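Local coordinates for protein glutathione S-transferase (Sulfitobacter, PDB 4GF0) that binds glutathione and probably catalyses the conjugation of its thiol to electrophilic substrates, at residues H110-R115 / E127-Q132; T63-T68 / L72-A77; P164-V169 / T187-Q192; A20-A25 / V199-D204. All blocks are in the same frame, centred on the assembly; numbering follows the deposited sequence.

In the fold
Contacts 2 and 3 are buried, whereas contacts 1 and 4 are only partly so. Contact 2 belongs to the thioredoxin-like domain and contact 3 to the helical domain; contact 4 joins the two, pairing helix 14-23 with the C-terminal helix 197-204. Contact 1 lies at the subunit interface, and both it and contact 2 border glutathione and the second subunit. Their chemistry differs: contact 3 is aromatic, sulfur and aliphatic packing, contact 4 sets a carboxylate against methyl groups, and contacts 1 and 2 mix apolar packing with polar groups around the tripeptide. Leu72 of contact 2 touches Ala20 of contact 4 and Tyr165 of contact 3, and Phe167 of contact 3 reaches Val199 of contact 4.

Contact 1: residues H110-R115 / E127-Q132; sequences HAHKMR and EDMTAQ. With GSH (glutathione), chain D.
Lys113 and Thr130 bring the turn that follows helix 89-111 against helix 123-148, with their CA atoms 4.4 Å apart. At this close point Thr130 OG1 lies 2.9 Å from Lys113 O, although Phe126 O also competes for its single proton. The amine of Lys113 leads elsewhere, into a salt bridge with Asp176. One residue back, Met129 SD comes in the ring plane to the edge of His112, 3.7 Å from CD2, after its CG has turned beside the backbone N (chi1 -67°). The His112 ring is stacked with Trp119 and also with Trp119 of the second subunit. On the other side of the turn Arg115 lays a guanidinium face against glutathione: the glycyl carboxylate carbon C3 sits 3.7 Å above the plane, over its centre, and Arg115 NE is 3.4 Å from O31 of the tripeptide. Replacing Arg115 with an alanine would probably deprive this carboxylate of the positively charged surface beside it and weaken its electrostatic hold. His112 ND1 is bonded to Val108 O, while NE2 meets NE2 of His112 from the second subunit. Two ring nitrogens facing each other need a proton between them, so the histidine pair at the dimer interface is probably unequally protonated, with positive charge likely on one ring.

Contact 2: residues T63-T68 / L72-A77; sequences TILTET and LDYVAA. With GSH (glutathione), chain D.
Leu65 packs on Tyr74, and Thr68 bonds to Leu72, in a buried strand-to-helix contact inside the thioredoxin-like domain, where strand 64-66 at the edge of the sheet leads into helix 68-78. Leu65 CD1 stands over one face of the Tyr74 ring, 4.0 Å from its centroid, a CH-pi contact in which the two side chains cross at about a right angle. Where the helix starts, Leu72 N bonds to Thr68 O at 2.9 Å, the first-turn pattern, and the two side chains run side by side, Thr68 CG2 lying 4.0 Å from Leu72 CD1. Glu67, at the N-cap position, bends at chi2 (-68°), which takes its carboxylate away from the helix to glutathione. Its OE1 accepts the glutathione amine N1 at 2.8 Å, while OE2 forms a salt bridge with Lys51. A leucine in place of Glu67 would probably leave both that amine and Lys51 without their acidic mate. Thr68 grips the neighbouring carboxylate twice: N lies 2.9 Å and OG1 3.0 Å from glutathione O11. Holding the gamma-glutamyl carboxylate at a helix N-terminus, with an acidic residue at the amine, is characteristic of the glutathione site of thioredoxin-fold transferases.

Contact 3: residues P164-V169 / T187-Q192; sequences PYLFVV and TTFMQQ
Phe189 reaches Leu166 and Phe167 because its CG stands anti to the backbone N (chi1 166°), while Met190 curls back to Phe167 through bends at chi2 and chi3. Together they make an apolar helix crossing in the all-helical C-terminal domain of a glutathione transferase, including a Met-aromatic contact. Helices 162-170 and 184-194 cross steeply, with a signed angle of -108° between their short segments, whose axes come within 10.4 Å. The Phe189 ring serves two neighbours at once. Leu166 CD2 sits over one of its faces, offset toward the rim and 3.9 Å from the centroid, in a CH-pi contact. The backbone N of Phe167 meets the same ring at its edge, in plane, 3.6 Å from CE2. Close by, Phe167 CB packs 4.0 Å from Phe189 CZ, so the end of the ring is wedged against helix 162-170. No hydrogen bond links the two segments; what joins them here is apolar and sulfur-aromatic packing. Beyond it, Phe167 touches Ile19 of helix 14-23, which carries the packing into the thioredoxin-like domain, and Tyr165, turned away from helix 184-194, lines the glutathione pocket. The methionine approaches the other aromatic ring obliquely, placing Met190 SD 3.5 Å from Phe167 CD1 and Met190 CE 3.5 Å from Phe167 CE1.

Contact 4: residues A20-A25 / V199-D204; sequences AIEEAA and VAAVKD
Ala201 is where segment 199-204 first meets Glu22: its CB lies over the flat face of the carboxylate, 3.5 Å from Glu22 CD. The methyl is almost equally far from the two oxygens, at 3.6 Å from Glu22 OE1 and 3.7 Å from Glu22 OE2, so it rests on the group as a whole. A bend at chi2 (-79°) brings the carboxylate to Ala201, and chi3 near zero sets the turn of its plane. This contact joins the two domains of the transferase, as helix 197-204 docks beside helix 14-23 of the thioredoxin-like domain; the latter ends in a Schellman motif at Ala25. Next comes Val202, whose CG1 packs 3.9 Å from Glu22 CG, the side chains sliding past each other in opposite directions. The Val202 side chain also touches Val15, Ala18 and Ile19 of the same helix. Just past the segment, Lys205 forms a salt bridge with Glu22 OE2, which also bonds to the hydroxyl of Tyr28.

Contact 1: residues H110-R115 / E127-Q132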
loop_
_atom_site.group_PDB
_atom_site.type_symbol
_atom_site.label_atom_id
_atom_site.label_comp_id
_atom_site.label_asym_id
_atom_site.label_seq_id
_atom_site.Cartn_x
_atom_site.Cartn_y
_atom_site.Cartn_z
ATOM N N HIS A 110 1.131 12.275 5.534
ATOM C CA HIS A 110 1.040 12.419 6.987
ATOM C C HIS A 110 2.364 12.053 7.661
ATOM O O HIS A 110 2.767 12.685 8.634
ATOM C CB HIS A 110 -0.085 11.538 7.531
ATOM C CG HIS A 110 -0.110 11.433 9.019
ATOM N ND1 HIS A 110 -0.598 12.428 9.837
ATOM C CD2 HIS A 110 0.281 10.427 9.852
ATOM C CE1 HIS A 110 -0.502 12.054 11.103
ATOM N NE2 HIS A 110 0.029 10.838 11.130
ATOM N N ALA A 111 3.035 11.037 7.123
ATOM C CA ALA A 111 4.255 10.495 7.721
ATOM C C ALA A 111 5.392 11.500 7.699
ATOM O O ALA A 111 6.330 11.400 8.492
ATOM C CB ALA A 111 4.674 9.215 7.010
ATOM N N HIS A 112 5.307 12.473 6.800
ATOM C CA HIS A 112 6.345 13.498 6.715
ATOM C C HIS A 112 6.297 14.491 7.873
ATOM O O HIS A 112 7.205 15.317 8.031
ATOM C CB HIS A 112 6.293 14.223 5.366
ATOM C CG HIS A 112 6.872 13.433 4.243
ATOM N ND1 HIS A 112 6.236 12.334 3.683
ATOM C CD2 HIS A 112 8.051 13.547 3.589
ATOM C CE1 HIS A 112 6.990 11.834 2.726
ATOM N NE2 HIS A 112 8.099 12.555 2.646
ATOM N N LYS A 113 5.250 14.421 8.687
ATOM C CA LYS A 113 5.151 15.312 9.839
ATOM C C LYS A 113 6.145 14.940 10.933
ATOM O O LYS A 113 6.866 15.805 11.442
ATOM C CB LYS A 113 3.728 15.330 10.412
ATOM C CG LYS A 113 3.547 16.360 11.526
ATOM C CD LYS A 113 2.079 16.599 11.859
ATOM C CE LYS A 113 1.499 15.503 12.723
ATOM N NZ LYS A 113 0.106 15.838 13.155
ATOM N N MET A 114 6.175 13.657 11.292
ATOM C CA MET A 114 6.986 13.174 12.406
ATOM C C MET A 114 8.110 12.212 12.020
ATOM O O MET A 114 9.020 11.977 12.817
ATOM C CB MET A 114 6.097 12.480 13.444
ATOM C CG MET A 114 5.079 13.378 14.123
ATOM S SD MET A 114 5.854 14.748 15.009
ATOM C CE MET A 114 4.593 15.121 16.231
ATOM N N ARG A 115 8.035 11.635 10.824
ATOM C CA ARG A 115 9.016 10.634 10.406
ATOM C C ARG A 115 9.847 11.116 9.225
ATOM O O ARG A 115 10.235 10.322 8.366
ATOM C CB ARG A 115 8.338 9.304 10.045
ATOM C CG ARG A 115 7.298 8.844 11.043
ATOM C CD ARG A 115 7.901 8.545 12.395
ATOM N NE ARG A 115 6.879 8.099 13.340
ATOM C CZ ARG A 115 7.079 7.925 14.640
ATOM N NH1 ARG A 115 8.271 8.163 15.166
ATOM N NH2 ARG A 115 6.084 7.510 15.417
ATOM N N GLU A 127 11.978 20.450 9.267
ATOM C CA GLU A 127 11.106 21.585 9.526
ATOM C C GLU A 127 10.339 21.959 8.271
ATOM O O GLU A 127 9.152 22.286 8.330
ATOM C CB GLU A 127 11.913 22.787 10.045
ATOM C CG GLU A 127 12.549 22.545 11.405
ATOM C CD GLU A 127 13.504 23.649 11.812
ATOM O OE1 GLU A 127 13.710 24.595 11.016
ATOM O OE2 GLU A 127 14.053 23.567 12.931
ATOM N N ASP A 128 11.044 21.922 7.142
ATOM C CA ASP A 128 10.464 22.188 5.830
ATOM C C ASP A 128 9.335 21.185 5.570
ATOM O O ASP A 128 8.204 21.572 5.271
ATOM C CB ASP A 128 11.554 22.055 4.757
ATOM C CG ASP A 128 11.065 22.391 3.361
ATOM O OD1 ASP A 128 9.900 22.813 3.204
ATOM O OD2 ASP A 128 11.864 22.244 2.409
ATOM N N MET A 129 9.641 19.903 5.704
ATOM C CA MET A 129 8.656 18.860 5.405
ATOM C C MET A 129 7.451 18.937 6.346
ATOM O O MET A 129 6.300 18.781 5.929
ATOM C CB MET A 129 9.305 17.465 5.450
ATOM C CG MET A 129 10.343 17.243 4.333
ATOM S SD MET A 129 11.080 15.590 4.331
ATOM C CE MET A 129 11.999 15.637 5.874
ATOM N N THR A 130 7.719 19.174 7.621
ATOM C CA THR A 130 6.653 19.293 8.606
ATOM C C THR A 130 5.704 20.444 8.255
ATOM O O THR A 130 4.485 20.305 8.356
ATOM C CB THR A 130 7.244 19.466 10.012
ATOM O OG1 THR A 130 7.929 18.257 10.371
ATOM C CG2 THR A 130 6.153 19.764 11.036
ATOM N N ALA A 131 6.263 21.562 7.798
ATOM C CA ALA A 131 5.463 22.747 7.483
ATOM C C ALA A 131 4.505 22.536 6.307
ATOM O O ALA A 131 3.502 23.245 6.186
ATOM C CB ALA A 131 6.369 23.950 7.229
ATOM N N GLN A 132 4.806 21.565 5.447
ATOM C CA GLN A 132 3.999 21.337 4.253
ATOM C C GLN A 132 2.806 20.422 4.505
ATOM O O GLN A 132 1.908 20.344 3.670
ATOM C CB GLN A 132 4.838 20.739 3.119
ATOM C CG GLN A 132 6.138 21.460 2.836
ATOM C CD GLN A 132 5.974 22.962 2.744
ATOM O OE1 GLN A 132 5.016 23.467 2.153
ATOM N NE2 GLN A 132 6.915 23.690 3.338
HETATM N N1 GSH D . 2.887 0.898 5.002
HETATM C CA1 GSH D . 2.627 0.573 6.386
HETATM C C1 GSH D . 1.230 0.058 6.535
HETATM O O11 GSH D . 0.972 -0.845 7.377
HETATM O O12 GSH D . 0.301 0.544 5.836
HETATM C CB1 GSH D . 2.763 1.808 7.246
HETATM C CG1 GSH D . 2.958 1.338 8.690
HETATM C CD1 GSH D . 3.368 2.534 9.557
HETATM O OE1 GSH D . 4.205 3.347 9.161
HETATM N N2 GSH D . 2.745 2.694 10.867
HETATM C CA2 GSH D . 3.126 3.807 11.702
HETATM C C2 GSH D . 4.279 3.355 12.559
HETATM O O2 GSH D . 4.388 2.183 12.895
HETATM C CB2 GSH D . 1.993 4.234 12.579
HETATM S SG2 GSH D . 0.685 4.926 11.583
HETATM N N3 GSH D . 5.303 4.296 12.996
HETATM C CA3 GSH D . 6.391 3.804 13.833
HETATM C C3 GSH D . 7.706 4.439 13.456
HETATM O O31 GSH D . 7.842 5.009 12.336
HETATM O O32 GSH D . 8.691 4.384 14.260
#

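Contact 2: residues T63-T68 / L72-A77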
loop_
_atom_site.group_PDB
_atom_site.type_symbol
_atom_site.label_atom_id
_atom_site.label_comp_id
_atom_site.label_asym_id
_atom_site.label_seq_id
_atom_site.Cartn_x
_atom_site.Cartn_y
_atom_site.Cartn_z
ATOM N N THR A 63 2.287 -17.404 11.980
ATOM C CA THR A 63 2.748 -16.569 10.872
ATOM C C THR A 63 2.474 -15.105 11.195
ATOM O O THR A 63 1.395 -14.775 11.688
ATOM C CB THR A 63 1.973 -16.904 9.587
ATOM O OG1 THR A 63 2.273 -18.243 9.200
ATOM C CG2 THR A 63 2.344 -15.941 8.454
ATOM N N ILE A 64 3.439 -14.224 10.919
ATOM C CA ILE A 64 3.229 -12.784 11.080
ATOM C C ILE A 64 2.977 -12.151 9.717
ATOM O O ILE A 64 3.760 -12.354 8.780
ATOM C CB ILE A 64 4.465 -12.078 11.708
ATOM C CG1 ILE A 64 4.865 -12.732 13.038
ATOM C CG2 ILE A 64 4.210 -10.571 11.869
ATOM C CD1 ILE A 64 3.880 -12.498 14.174
ATOM N N LEU A 65 1.893 -11.388 9.610
ATOM C CA LEU A 65 1.609 -10.593 8.415
ATOM C C LEU A 65 1.777 -9.109 8.721
ATOM O O LEU A 65 1.515 -8.656 9.839
ATOM C CB LEU A 65 0.179 -10.840 7.938
ATOM C CG LEU A 65 -0.179 -12.288 7.586
ATOM C CD1 LEU A 65 -1.687 -12.368 7.290
ATOM C CD2 LEU A 65 0.627 -12.746 6.384
ATOM N N THR A 66 2.220 -8.355 7.724
ATOM C CA THR A 66 2.336 -6.902 7.849
ATOM C C THR A 66 1.693 -6.207 6.661
ATOM O O THR A 66 1.387 -6.858 5.653
ATOM C CB THR A 66 3.798 -6.434 7.910
ATOM O OG1 THR A 66 4.468 -6.799 6.695
ATOM C CG2 THR A 66 4.517 -7.067 9.102
ATOM N N GLU A 67 1.558 -4.882 6.798
ATOM C CA GLU A 67 0.983 -3.938 5.815
ATOM C C GLU A 67 -0.531 -3.865 5.914
ATOM O O GLU A 67 -1.241 -4.816 5.585
ATOM C CB GLU A 67 1.418 -4.203 4.367
ATOM C CG GLU A 67 2.930 -4.136 4.142
ATOM C CD GLU A 67 3.506 -2.734 4.295
ATOM O OE1 GLU A 67 2.760 -1.740 4.125
ATOM O OE2 GLU A 67 4.720 -2.626 4.575
ATOM N N THR A 68 -1.013 -2.715 6.365
ATOM C CA THR A 68 -2.434 -2.530 6.627
ATOM C C THR A 68 -3.335 -3.079 5.514
ATOM O O THR A 68 -4.264 -3.843 5.784
ATOM C CB THR A 68 -2.722 -1.044 6.860
ATOM O OG1 THR A 68 -1.960 -0.602 7.993
ATOM C CG2 THR A 68 -4.211 -0.803 7.139
ATOM N N LEU A 72 -6.101 -6.073 5.845
ATOM C CA LEU A 72 -7.530 -5.847 5.604
ATOM C C LEU A 72 -8.083 -6.887 4.623
ATOM O O LEU A 72 -9.131 -7.503 4.866
ATOM C CB LEU A 72 -7.768 -4.421 5.086
ATOM C CG LEU A 72 -7.588 -3.287 6.102
ATOM C CD1 LEU A 72 -7.613 -1.908 5.394
ATOM C CD2 LEU A 72 -8.680 -3.362 7.151
ATOM N N ASP A 73 -7.390 -7.112 3.514
ATOM C CA ASP A 73 -7.828 -8.156 2.584
ATOM C C ASP A 73 -7.801 -9.541 3.235
ATOM O O ASP A 73 -8.647 -10.383 2.946
ATOM C CB ASP A 73 -7.001 -8.134 1.281
ATOM C CG ASP A 73 -7.799 -7.608 0.100
ATOM O OD1 ASP A 73 -8.945 -8.072 -0.097
ATOM O OD2 ASP A 73 -7.295 -6.718 -0.623
ATOM N N TYR A 74 -6.841 -9.779 4.125
ATOM C CA TYR A 74 -6.798 -11.056 4.836
ATOM C C TYR A 74 -8.040 -11.267 5.715
ATOM O O TYR A 74 -8.668 -12.339 5.698
ATOM C CB TYR A 74 -5.508 -11.194 5.668
ATOM C CG TYR A 74 -5.476 -12.529 6.373
ATOM C CD1 TYR A 74 -5.094 -13.672 5.697
ATOM C CD2 TYR A 74 -5.859 -12.647 7.701
ATOM C CE1 TYR A 74 -5.090 -14.913 6.327
ATOM C CE2 TYR A 74 -5.871 -13.890 8.334
ATOM C CZ TYR A 74 -5.477 -15.004 7.644
ATOM O OH TYR A 74 -5.493 -16.240 8.256
ATOM N N VAL A 75 -8.403 -10.243 6.478
ATOM C CA VAL A 75 -9.590 -10.320 7.325
ATOM C C VAL A 75 -10.837 -10.618 6.505
ATOM O O VAL A 75 -11.657 -11.455 6.877
ATOM C CB VAL A 75 -9.776 -9.043 8.150
ATOM C CG1 VAL A 75 -11.149 -9.078 8.864
ATOM C CG2 VAL A 75 -8.649 -8.952 9.166
ATOM N N ALA A 76 -10.967 -9.948 5.367
ATOM C CA ALA A 76 -12.105 -10.198 4.495
ATOM C C ALA A 76 -12.104 -11.635 3.992
ATOM O O ALA A 76 -13.162 -12.272 3.893
ATOM C CB ALA A 76 -12.085 -9.217 3.326
ATOM N N ALA A 77 -10.913 -12.156 3.710
ATOM C CA ALA A 77 -10.778 -13.489 3.126
ATOM C C ALA A 77 -11.165 -14.568 4.130
ATOM O O ALA A 77 -11.701 -15.613 3.751
ATOM C CB ALA A 77 -9.346 -13.717 2.646
HETATM N N1 GSH D . 2.887 0.898 5.002
HETATM C CA1 GSH D . 2.627 0.573 6.386
HETATM C C1 GSH D . 1.230 0.058 6.535
HETATM O O11 GSH D . 0.972 -0.845 7.377
HETATM O O12 GSH D . 0.301 0.544 5.836
HETATM C CB1 GSH D . 2.763 1.808 7.246
HETATM C CG1 GSH D . 2.958 1.338 8.690
HETATM C CD1 GSH D . 3.368 2.534 9.557
HETATM O OE1 GSH D . 4.205 3.347 9.161
HETATM N N2 GSH D . 2.745 2.694 10.867
HETATM C CA2 GSH D . 3.126 3.807 11.702
HETATM C C2 GSH D . 4.279 3.355 12.559
HETATM O O2 GSH D . 4.388 2.183 12.895
HETATM C CB2 GSH D . 1.993 4.234 12.579
HETATM S SG2 GSH D . 0.685 4.926 11.583
HETATM N N3 GSH D . 5.303 4.296 12.996
HETATM C CA3 GSH D . 6.391 3.804 13.833
HETATM C C3 GSH D . 7.706 4.439 13.456
HETATM O O31 GSH D . 7.842 5.009 12.336
HETATM O O32 GSH D . 8.691 4.384 14.260
#

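Contact 3: residues P164-V169 / T187-Q192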
loop_
_atom_site.group_PDB
_atom_site.type_symbol
_atom_site.label_atom_id
_atom_site.label_comp_id
_atom_site.label_asym_id
_atom_site.label_seq_id
_atom_site.Cartn_x
_atom_site.Cartn_y
_atom_site.Cartn_z
ATOM N N PRO A 164 -12.701 1.451 6.832
ATOM C CA PRO A 164 -11.886 1.579 8.047
ATOM C C PRO A 164 -10.556 2.260 7.768
ATOM O O PRO A 164 -10.076 3.046 8.577
ATOM C CB PRO A 164 -11.609 0.124 8.432
ATOM C CG PRO A 164 -12.776 -0.620 7.894
ATOM C CD PRO A 164 -13.114 0.051 6.601
ATOM N N TYR A 165 -9.965 1.929 6.627
ATOM C CA TYR A 165 -8.712 2.529 6.199
ATOM C C TYR A 165 -8.874 4.044 6.076
ATOM O O TYR A 165 -8.083 4.806 6.647
ATOM C CB TYR A 165 -8.274 1.910 4.859
ATOM C CG TYR A 165 -6.787 1.871 4.614
ATOM C CD1 TYR A 165 -5.927 2.794 5.207
ATOM C CD2 TYR A 165 -6.242 0.922 3.763
ATOM C CE1 TYR A 165 -4.545 2.756 4.966
ATOM C CE2 TYR A 165 -4.880 0.868 3.524
ATOM C CZ TYR A 165 -4.039 1.784 4.116
ATOM O OH TYR A 165 -2.690 1.708 3.845
ATOM N N LEU A 166 -9.910 4.490 5.367
ATOM C CA LEU A 166 -10.114 5.927 5.151
ATOM C C LEU A 166 -10.443 6.632 6.454
ATOM O O LEU A 166 -9.985 7.742 6.699
ATOM C CB LEU A 166 -11.229 6.168 4.130
ATOM C CG LEU A 166 -11.513 7.637 3.814
ATOM C CD1 LEU A 166 -10.295 8.281 3.153
ATOM C CD2 LEU A 166 -12.743 7.725 2.916
ATOM N N PHE A 167 -11.231 5.978 7.294
ATOM C CA PHE A 167 -11.617 6.579 8.566
ATOM C C PHE A 167 -10.407 6.918 9.439
ATOM O O PHE A 167 -10.293 8.027 9.967
ATOM C CB PHE A 167 -12.545 5.634 9.319
ATOM C CG PHE A 167 -12.926 6.129 10.680
ATOM C CD1 PHE A 167 -13.749 7.233 10.821
ATOM C CD2 PHE A 167 -12.461 5.488 11.815
ATOM C CE1 PHE A 167 -14.116 7.695 12.091
ATOM C CE2 PHE A 167 -12.816 5.945 13.083
ATOM C CZ PHE A 167 -13.643 7.050 13.217
ATOM N N VAL A 168 -9.508 5.958 9.608
ATOM C CA VAL A 168 -8.356 6.198 10.464
ATOM C C VAL A 168 -7.452 7.290 9.891
ATOM O O VAL A 168 -6.927 8.122 10.629
ATOM C CB VAL A 168 -7.575 4.894 10.758
ATOM C CG1 VAL A 168 -6.296 5.213 11.517
ATOM C CG2 VAL A 168 -8.450 3.943 11.566
ATOM N N VAL A 169 -7.304 7.327 8.573
ATOM C CA VAL A 169 -6.506 8.382 7.952
ATOM C C VAL A 169 -7.169 9.750 8.108
ATOM O O VAL A 169 -6.509 10.729 8.467
ATOM C CB VAL A 169 -6.222 8.093 6.466
ATOM C CG1 VAL A 169 -5.462 9.266 5.825
ATOM C CG2 VAL A 169 -5.425 6.788 6.321
ATOM N N THR A 187 -17.192 14.580 6.020
ATOM C CA THR A 187 -17.883 14.826 7.281
ATOM C C THR A 187 -18.998 13.807 7.503
ATOM O O THR A 187 -19.093 13.207 8.577
ATOM C CB THR A 187 -18.451 16.246 7.346
ATOM O OG1 THR A 187 -17.363 17.176 7.332
ATOM C CG2 THR A 187 -19.259 16.445 8.623
ATOM N N THR A 188 -19.819 13.594 6.478
ATOM C CA THR A 188 -20.896 12.610 6.579
ATOM C C THR A 188 -20.319 11.220 6.794
ATOM O O THR A 188 -20.841 10.443 7.592
ATOM C CB THR A 188 -21.793 12.615 5.334
ATOM O OG1 THR A 188 -22.451 13.888 5.234
ATOM C CG2 THR A 188 -22.837 11.515 5.434
ATOM N N PHE A 189 -19.235 10.921 6.085
ATOM C CA PHE A 189 -18.546 9.634 6.213
ATOM C C PHE A 189 -18.072 9.393 7.647
ATOM O O PHE A 189 -18.283 8.317 8.215
ATOM C CB PHE A 189 -17.372 9.576 5.216
ATOM C CG PHE A 189 -16.408 8.454 5.475
ATOM C CD1 PHE A 189 -16.735 7.142 5.131
ATOM C CD2 PHE A 189 -15.167 8.705 6.054
ATOM C CE1 PHE A 189 -15.842 6.088 5.377
ATOM C CE2 PHE A 189 -14.266 7.651 6.292
ATOM C CZ PHE A 189 -14.607 6.348 5.956
ATOM N N MET A 190 -17.430 10.392 8.241
ATOM C CA MET A 190 -16.932 10.256 9.605
ATOM C C MET A 190 -18.087 10.072 10.578
ATOM O O MET A 190 -17.966 9.339 11.541
ATOM C CB MET A 190 -16.100 11.479 10.016
ATOM C CG MET A 190 -14.857 11.706 9.159
ATOM S SD MET A 190 -13.679 10.344 9.247
ATOM C CE MET A 190 -12.863 10.690 10.816
ATOM N N GLN A 191 -19.205 10.737 10.332
ATOM C CA GLN A 191 -20.366 10.560 11.211
ATOM C C GLN A 191 -20.963 9.162 11.132
ATOM O O GLN A 191 -21.410 8.618 12.146
ATOM C CB GLN A 191 -21.432 11.594 10.904
ATOM C CG GLN A 191 -20.990 12.994 11.267
ATOM C CD GLN A 191 -21.887 14.034 10.673
ATOM O OE1 GLN A 191 -22.728 13.731 9.825
ATOM N NE2 GLN A 191 -21.716 15.275 11.107
ATOM N N GLN A 192 -20.995 8.586 9.934
ATOM C CA GLN A 192 -21.498 7.224 9.785
ATOM C C GLN A 192 -20.553 6.245 10.462
ATOM O O GLN A 192 -20.991 5.334 11.156
ATOM C CB GLN A 192 -21.673 6.845 8.309
ATOM C CG GLN A 192 -22.731 7.668 7.577
ATOM C CD GLN A 192 -24.110 7.501 8.183
ATOM O OE1 GLN A 192 -24.469 6.417 8.662
ATOM N NE2 GLN A 192 -24.891 8.575 8.172
#

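Contact 4: residues A20-A25 / V199-D204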
loop_
_atom_site.group_PDB
_atom_site.type_symbol
_atom_site.label_atom_id
_atom_site.label_comp_id
_atom_site.label_asym_id
_atom_site.label_seq_id
_atom_site.Cartn_x
_atom_site.Cartn_y
_atom_site.Cartn_z
ATOM N N ALA A 20 -11.792 -3.573 11.117
ATOM C CA ALA A 20 -12.216 -4.626 10.204
ATOM C C ALA A 20 -12.478 -5.943 10.924
ATOM O O ALA A 20 -13.435 -6.652 10.598
ATOM C CB ALA A 20 -11.198 -4.820 9.088
ATOM N N ILE A 21 -11.633 -6.272 11.901
ATOM C CA ILE A 21 -11.817 -7.509 12.645
ATOM C C ILE A 21 -13.125 -7.448 13.427
ATOM O O ILE A 21 -13.853 -8.438 13.513
ATOM C CB ILE A 21 -10.641 -7.799 13.595
ATOM C CG1 ILE A 21 -9.365 -7.991 12.772
ATOM C CG2 ILE A 21 -10.914 -9.093 14.360
ATOM C CD1 ILE A 21 -8.082 -8.079 13.599
ATOM N N GLU A 22 -13.432 -6.278 13.984
ATOM C CA GLU A 22 -14.708 -6.097 14.670
ATOM C C GLU A 22 -15.891 -6.258 13.714
ATOM O O GLU A 22 -16.904 -6.875 14.065
ATOM C CB GLU A 22 -14.778 -4.720 15.346
ATOM C CG GLU A 22 -13.695 -4.465 16.386
ATOM C CD GLU A 22 -13.971 -5.124 17.723
ATOM O OE1 GLU A 22 -15.034 -5.771 17.881
ATOM O OE2 GLU A 22 -13.120 -4.985 18.634
ATOM N N GLU A 23 -15.771 -5.703 12.511
ATOM C CA GLU A 23 -16.837 -5.819 11.517
ATOM C C GLU A 23 -17.042 -7.284 11.155
ATOM O O GLU A 23 -18.162 -7.709 10.885
ATOM C CB GLU A 23 -16.504 -5.026 10.246
ATOM C CG GLU A 23 -16.582 -3.523 10.380
ATOM C CD GLU A 23 -18.019 -3.011 10.386
ATOM O OE1 GLU A 23 -18.904 -3.687 9.806
ATOM O OE2 GLU A 23 -18.266 -1.927 10.968
ATOM N N ALA A 24 -15.953 -8.047 11.164
ATOM C CA ALA A 24 -15.978 -9.469 10.812
ATOM C C ALA A 24 -16.531 -10.344 11.935
ATOM O O ALA A 24 -16.736 -11.556 11.747
ATOM C CB ALA A 24 -14.582 -9.934 10.434
ATOM N N ALA A 25 -16.762 -9.728 13.092
ATOM C CA ALA A 25 -17.237 -10.415 14.290
ATOM C C ALA A 25 -16.299 -11.537 14.719
ATOM O O ALA A 25 -16.743 -12.581 15.190
ATOM C CB ALA A 25 -18.657 -10.958 14.075
ATOM N N VAL A 199 -16.470 0.657 15.344
ATOM C CA VAL A 199 -15.697 1.814 15.775
ATOM C C VAL A 199 -15.917 2.086 17.259
ATOM O O VAL A 199 -14.979 2.423 17.984
ATOM C CB VAL A 199 -16.057 3.050 14.934
ATOM C CG1 VAL A 199 -15.410 4.306 15.507
ATOM C CG2 VAL A 199 -15.607 2.826 13.485
ATOM N N ALA A 200 -17.154 1.934 17.724
ATOM C CA ALA A 200 -17.416 2.032 19.156
ATOM C C ALA A 200 -16.608 0.990 19.932
ATOM O O ALA A 200 -16.116 1.265 21.032
ATOM C CB ALA A 200 -18.891 1.876 19.447
ATOM N N ALA A 201 -16.476 -0.202 19.356
ATOM C CA ALA A 201 -15.734 -1.287 19.997
ATOM C C ALA A 201 -14.252 -0.967 20.161
ATOM O O ALA A 201 -13.670 -1.238 21.219
ATOM C CB ALA A 201 -15.909 -2.582 19.229
ATOM N N VAL A 202 -13.622 -0.414 19.126
ATOM C CA VAL A 202 -12.191 -0.123 19.239
ATOM C C VAL A 202 -11.940 1.063 20.176
ATOM O O VAL A 202 -10.921 1.096 20.867
ATOM C CB VAL A 202 -11.493 0.084 17.874
ATOM C CG1 VAL A 202 -11.710 -1.135 16.985
ATOM C CG2 VAL A 202 -11.991 1.359 17.181
ATOM N N LYS A 203 -12.863 2.021 20.211
ATOM C CA LYS A 203 -12.769 3.119 21.172
ATOM C C LYS A 203 -12.832 2.580 22.592
ATOM O O LYS A 203 -12.083 3.015 23.469
ATOM C CB LYS A 203 -13.894 4.132 20.964
ATOM C CG LYS A 203 -13.622 5.167 19.890
ATOM C CD LYS A 203 -14.762 6.177 19.811
ATOM C CE LYS A 203 -14.561 7.151 18.657
ATOM N NZ LYS A 203 -15.798 7.930 18.383
ATOM N N ASP A 204 -13.731 1.625 22.813
ATOM C CA ASP A 204 -13.896 1.022 24.132
ATOM C C ASP A 204 -12.633 0.274 24.547
ATOM O O ASP A 204 -12.372 0.086 25.732
ATOM C CB ASP A 204 -15.096 0.066 24.142
ATOM C CG ASP A 204 -16.429 0.793 24.171
ATOM O OD1 ASP A 204 -16.473 1.946 24.649
ATOM O OD2 ASP A 204 -17.439 0.204 23.726
#